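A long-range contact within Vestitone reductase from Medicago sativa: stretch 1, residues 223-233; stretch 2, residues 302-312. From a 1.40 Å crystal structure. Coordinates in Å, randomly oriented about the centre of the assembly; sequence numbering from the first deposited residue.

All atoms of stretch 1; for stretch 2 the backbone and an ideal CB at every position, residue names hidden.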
# COMPACT_ATOMS: atom_id res chain seq x y z
N HIS A 223 -6.07 10.18 5.12
CA HIS A 223 -5.25 9.35 5.99
C HIS A 223 -4.05 9.07 5.07
O HIS A 223 -4.23 8.78 3.88
CB HIS A 223 -5.95 8.06 6.49
CG HIS A 223 -6.92 7.43 5.54
ND1 HIS A 223 -8.15 6.96 5.97
CD2 HIS A 223 -6.81 7.05 4.25
CE1 HIS A 223 -8.75 6.33 4.98
NE2 HIS A 223 -7.96 6.37 3.92
N MET A 224 -2.84 9.20 5.60
CA MET A 224 -1.63 9.07 4.78
C MET A 224 -0.46 8.38 5.47
O MET A 224 -0.43 8.25 6.70
CB MET A 224 -1.17 10.46 4.34
CG MET A 224 -2.29 11.38 3.83
SD MET A 224 -1.71 13.03 3.38
CE MET A 224 -0.97 12.67 1.79
N VAL A 225 0.52 7.96 4.66
CA VAL A 225 1.74 7.32 5.15
C VAL A 225 2.84 7.52 4.12
O VAL A 225 2.57 7.62 2.92
CB VAL A 225 1.54 5.79 5.40
CG1 VAL A 225 1.29 5.06 4.08
CG2 VAL A 225 2.76 5.21 6.11
N HIS A 226 4.09 7.60 4.58
CA HIS A 226 5.23 7.76 3.69
C HIS A 226 5.55 6.37 3.13
O HIS A 226 5.63 5.39 3.87
CB HIS A 226 6.44 8.29 4.47
CG HIS A 226 7.58 8.73 3.60
ND1 HIS A 226 8.26 7.86 2.77
CD2 HIS A 226 8.16 9.94 3.44
CE1 HIS A 226 9.21 8.53 2.13
NE2 HIS A 226 9.17 9.79 2.52
N VAL A 227 5.72 6.28 1.81
CA VAL A 227 6.00 5.00 1.18
C VAL A 227 7.21 4.26 1.77
O VAL A 227 7.20 3.04 1.87
CB VAL A 227 6.20 5.16 -0.36
CG1 VAL A 227 7.48 5.92 -0.66
CG2 VAL A 227 6.20 3.79 -1.03
N ASP A 228 8.25 4.99 2.17
CA ASP A 228 9.40 4.30 2.73
C ASP A 228 9.11 3.76 4.13
O ASP A 228 9.74 2.79 4.56
CB ASP A 228 10.64 5.20 2.75
CG ASP A 228 11.92 4.40 2.91
OD1 ASP A 228 12.11 3.44 2.13
OD2 ASP A 228 12.74 4.73 3.80
N ASP A 229 8.17 4.37 4.85
CA ASP A 229 7.82 3.82 6.15
C ASP A 229 7.04 2.52 5.91
O ASP A 229 7.10 1.61 6.72
CB ASP A 229 7.01 4.80 6.99
CG ASP A 229 7.89 5.69 7.86
OD1 ASP A 229 8.93 5.19 8.35
OD2 ASP A 229 7.54 6.87 8.08
N VAL A 230 6.32 2.44 4.79
CA VAL A 230 5.59 1.21 4.49
C VAL A 230 6.61 0.10 4.22
O VAL A 230 6.44 -1.03 4.68
CB VAL A 230 4.66 1.36 3.27
CG1 VAL A 230 4.01 0.02 2.95
CG2 VAL A 230 3.59 2.39 3.55
N ALA A 231 7.67 0.42 3.48
CA ALA A 231 8.70 -0.57 3.19
C ALA A 231 9.38 -0.96 4.50
O ALA A 231 9.63 -2.14 4.75
CB ALA A 231 9.73 0.01 2.22
N ARG A 232 9.66 0.02 5.35
CA ARG A 232 10.29 -0.25 6.64
C ARG A 232 9.40 -1.14 7.51
O ARG A 232 9.89 -2.03 8.20
CB ARG A 232 10.61 1.05 7.37
CG ARG A 232 11.74 1.85 6.74
CD ARG A 232 12.05 3.15 7.49
NE ARG A 232 12.50 2.91 8.86
CZ ARG A 232 11.72 2.99 9.94
NH1 ARG A 232 10.44 3.32 9.82
NH2 ARG A 232 12.21 2.71 11.14
N ALA A 233 8.08 -0.91 7.46
CA ALA A 233 7.15 -1.71 8.24
C ALA A 233 7.16 -3.17 7.78
O ALA A 233 7.06 -4.08 8.60
CB ALA A 233 5.74 -1.14 8.13
N UNK A 302 9.76 6.67 10.62
CA UNK A 302 10.93 7.50 10.36
C UNK A 302 10.64 8.87 9.75
O UNK A 302 11.37 9.83 10.00
CB UNK A 302 11.88 6.74 9.43
N UNK A 303 9.57 8.97 8.97
CA UNK A 303 9.25 10.21 8.28
C UNK A 303 8.11 11.05 8.82
O UNK A 303 7.16 10.54 9.41
CB UNK A 303 8.93 9.88 6.82
N UNK A 304 8.21 12.35 8.59
CA UNK A 304 7.20 13.30 9.01
C UNK A 304 6.30 13.62 7.82
O UNK A 304 6.60 13.25 6.68
CB UNK A 304 7.84 14.57 9.57
N UNK A 305 5.20 14.32 8.09
CA UNK A 305 4.28 14.72 7.04
C UNK A 305 5.04 15.61 6.05
O UNK A 305 4.86 15.49 4.83
CB UNK A 305 3.06 15.44 7.62
N UNK A 306 5.90 16.48 6.56
CA UNK A 306 6.67 17.36 5.68
C UNK A 306 7.60 16.55 4.77
O UNK A 306 7.73 16.86 3.58
CB UNK A 306 7.48 18.36 6.51
N UNK A 307 8.23 15.51 5.32
CA UNK A 307 9.12 14.66 4.52
C UNK A 307 8.34 13.99 3.39
O UNK A 307 8.80 13.92 2.25
CB UNK A 307 9.79 13.60 5.40
N UNK A 308 7.16 13.49 3.73
CA UNK A 308 6.30 12.81 2.77
C UNK A 308 5.95 13.70 1.58
O UNK A 308 6.11 13.30 0.42
CB UNK A 308 5.02 12.34 3.46
N UNK A 309 5.46 14.90 1.86
CA UNK A 309 5.11 15.83 0.80
C UNK A 309 6.33 16.28 0.01
O UNK A 309 6.27 16.39 -1.21
CB UNK A 309 4.39 17.05 1.39
N UNK A 310 7.44 16.55 0.69
CA UNK A 310 8.62 17.00 -0.02
C UNK A 310 9.19 15.94 -0.95
O UNK A 310 9.57 16.24 -2.08
CB UNK A 310 9.69 17.44 0.98
N UNK A 311 9.26 14.70 -0.48
CA UNK A 311 9.79 13.63 -1.31
C UNK A 311 8.93 13.45 -2.56
O UNK A 311 9.46 13.28 -3.66
CB UNK A 311 9.86 12.32 -0.52
N UNK A 312 7.62 13.51 -2.40
CA UNK A 312 6.72 13.37 -3.53
C UNK A 312 6.87 14.55 -4.50
O UNK A 312 6.97 14.36 -5.71
CB UNK A 312 5.27 13.26 -3.04

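At position 302 the backbone N lies 2.8 Å from Asp229 OD1, so any residue but proline keeps that hydrogen bond. The ideal CB points toward stretch 1, 3.5 Å from Asp229 OD1 and 3.7 Å from Arg232 NH1, which favours a chain that passes the guanidinium and runs on. The deposited residue is Lys302, t at all four chi angles. Its CB lies over one face of the Arg232 guanidinium, and its end leads away, reaching water 1 (NZ to water O, 3.1 Å), which donates to Asp228 OD2 at 2.6 Å.

Position 303 is more demanding. Its N donates to Asp229 OD2 at 3.1 Å, its backbone is extended, and its CB points toward stretch 1, tight against His226 CD2 at 3.5 Å. The imidazole offers a face, and beyond it waits the carboxylate of Asp228. A flat side chain suits the first, a polar tip the second. Tyr303 supplies both: with chi1 m its ring stacks face-to-face on His226, centroids 3.9 Å apart and planes at 17°, while OH donates to Asp228 OD2 in a short 2.5 Å hydrogen bond.

Position 304 points away, just before a helix, where Ser, Thr, Asp or Asn would cap. Thr304 does so, its OG1 accepting from the N of residue 307 at 3.1 Å. Positions 305 and 306 find nothing of stretch 1 near their CB atoms and tolerate much; they are Ile305 and Glu306.

Position 307 points toward stretch 1, but its CB stays 4.5 Å from His226 CD2; a small or polar residue fits. Asp307 turns to its own stretch, OD2 accepting a hydrogen bond from Thr304 N at 3.0 Å.

At position 308 the CA comes within 5.2 Å of the CA of His226, and CB points sideways. A slender, flexible apolar chain could run along the strand toward Met224. Met308 does, its CE meeting Met224 CE at 3.6 Å.

From position 309 CB points away, so only a long side chain could return. Phe309 manages it: CZ lies 3.8 Å from Met224 CE. Position 310 is out of reach and free to be polar, as Asp310 is.

At position 311 CB points toward stretch 1, 4.0 Å from His226 NE2. Because ND1 accepts from Asp228 N, NE2 is left to donate, and a short acceptor such as Asp or Asn is wanted. Asp311 OD2 takes the bond from His226 NE2 at 2.8 Å, near the ring plane. Position 312 points sideways without a contact; Ala312 suffices.

Stretch 2 (302-312) KYTIEDMFDDA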
# COMPACT_ATOMS: atom_id res chain seq x y z
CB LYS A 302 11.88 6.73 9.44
CG LYS A 302 13.09 7.51 8.95
CD LYS A 302 13.98 6.63 8.08
CE LYS A 302 15.17 7.41 7.53
NZ LYS A 302 16.06 6.55 6.70
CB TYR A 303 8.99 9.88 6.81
CG TYR A 303 10.14 9.14 6.17
CD1 TYR A 303 11.24 9.83 5.67
CD2 TYR A 303 10.14 7.75 6.09
CE1 TYR A 303 12.32 9.16 5.11
CE2 TYR A 303 11.21 7.06 5.53
CZ TYR A 303 12.30 7.77 5.04
OH TYR A 303 13.35 7.10 4.48
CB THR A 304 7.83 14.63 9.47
OG1 THR A 304 8.51 15.23 8.35
CG2 THR A 304 8.83 14.39 10.59
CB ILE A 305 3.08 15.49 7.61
CG1 ILE A 305 2.17 14.53 8.39
CG2 ILE A 305 2.30 16.16 6.50
CD1 ILE A 305 1.01 15.21 9.11
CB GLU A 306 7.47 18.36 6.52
CG GLU A 306 6.60 19.35 7.30
CD GLU A 306 6.33 18.92 8.74
OE1 GLU A 306 6.02 17.73 8.98
OE2 GLU A 306 6.42 19.79 9.63
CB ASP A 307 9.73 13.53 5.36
CG ASP A 307 10.66 14.02 6.45
OD1 ASP A 307 11.29 15.09 6.27
OD2 ASP A 307 10.77 13.32 7.48
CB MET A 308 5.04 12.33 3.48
CG MET A 308 4.03 11.64 2.57
SD MET A 308 2.52 11.25 3.46
CE MET A 308 1.94 12.90 3.86
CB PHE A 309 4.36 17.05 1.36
CG PHE A 309 2.90 16.80 1.62
CD1 PHE A 309 2.02 16.59 0.56
CD2 PHE A 309 2.41 16.74 2.92
CE1 PHE A 309 0.66 16.34 0.80
CE2 PHE A 309 1.06 16.48 3.17
CZ PHE A 309 0.18 16.28 2.10
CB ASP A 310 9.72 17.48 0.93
CG ASP A 310 10.80 18.26 0.21
OD1 ASP A 310 10.47 19.33 -0.36
OD2 ASP A 310 11.96 17.81 0.19
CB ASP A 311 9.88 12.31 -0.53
CG ASP A 311 11.05 12.29 0.43
OD1 ASP A 311 12.01 13.06 0.21
OD2 ASP A 311 11.04 11.50 1.40
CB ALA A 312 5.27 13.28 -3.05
O HOH W 1 15.08 4.27 4.91
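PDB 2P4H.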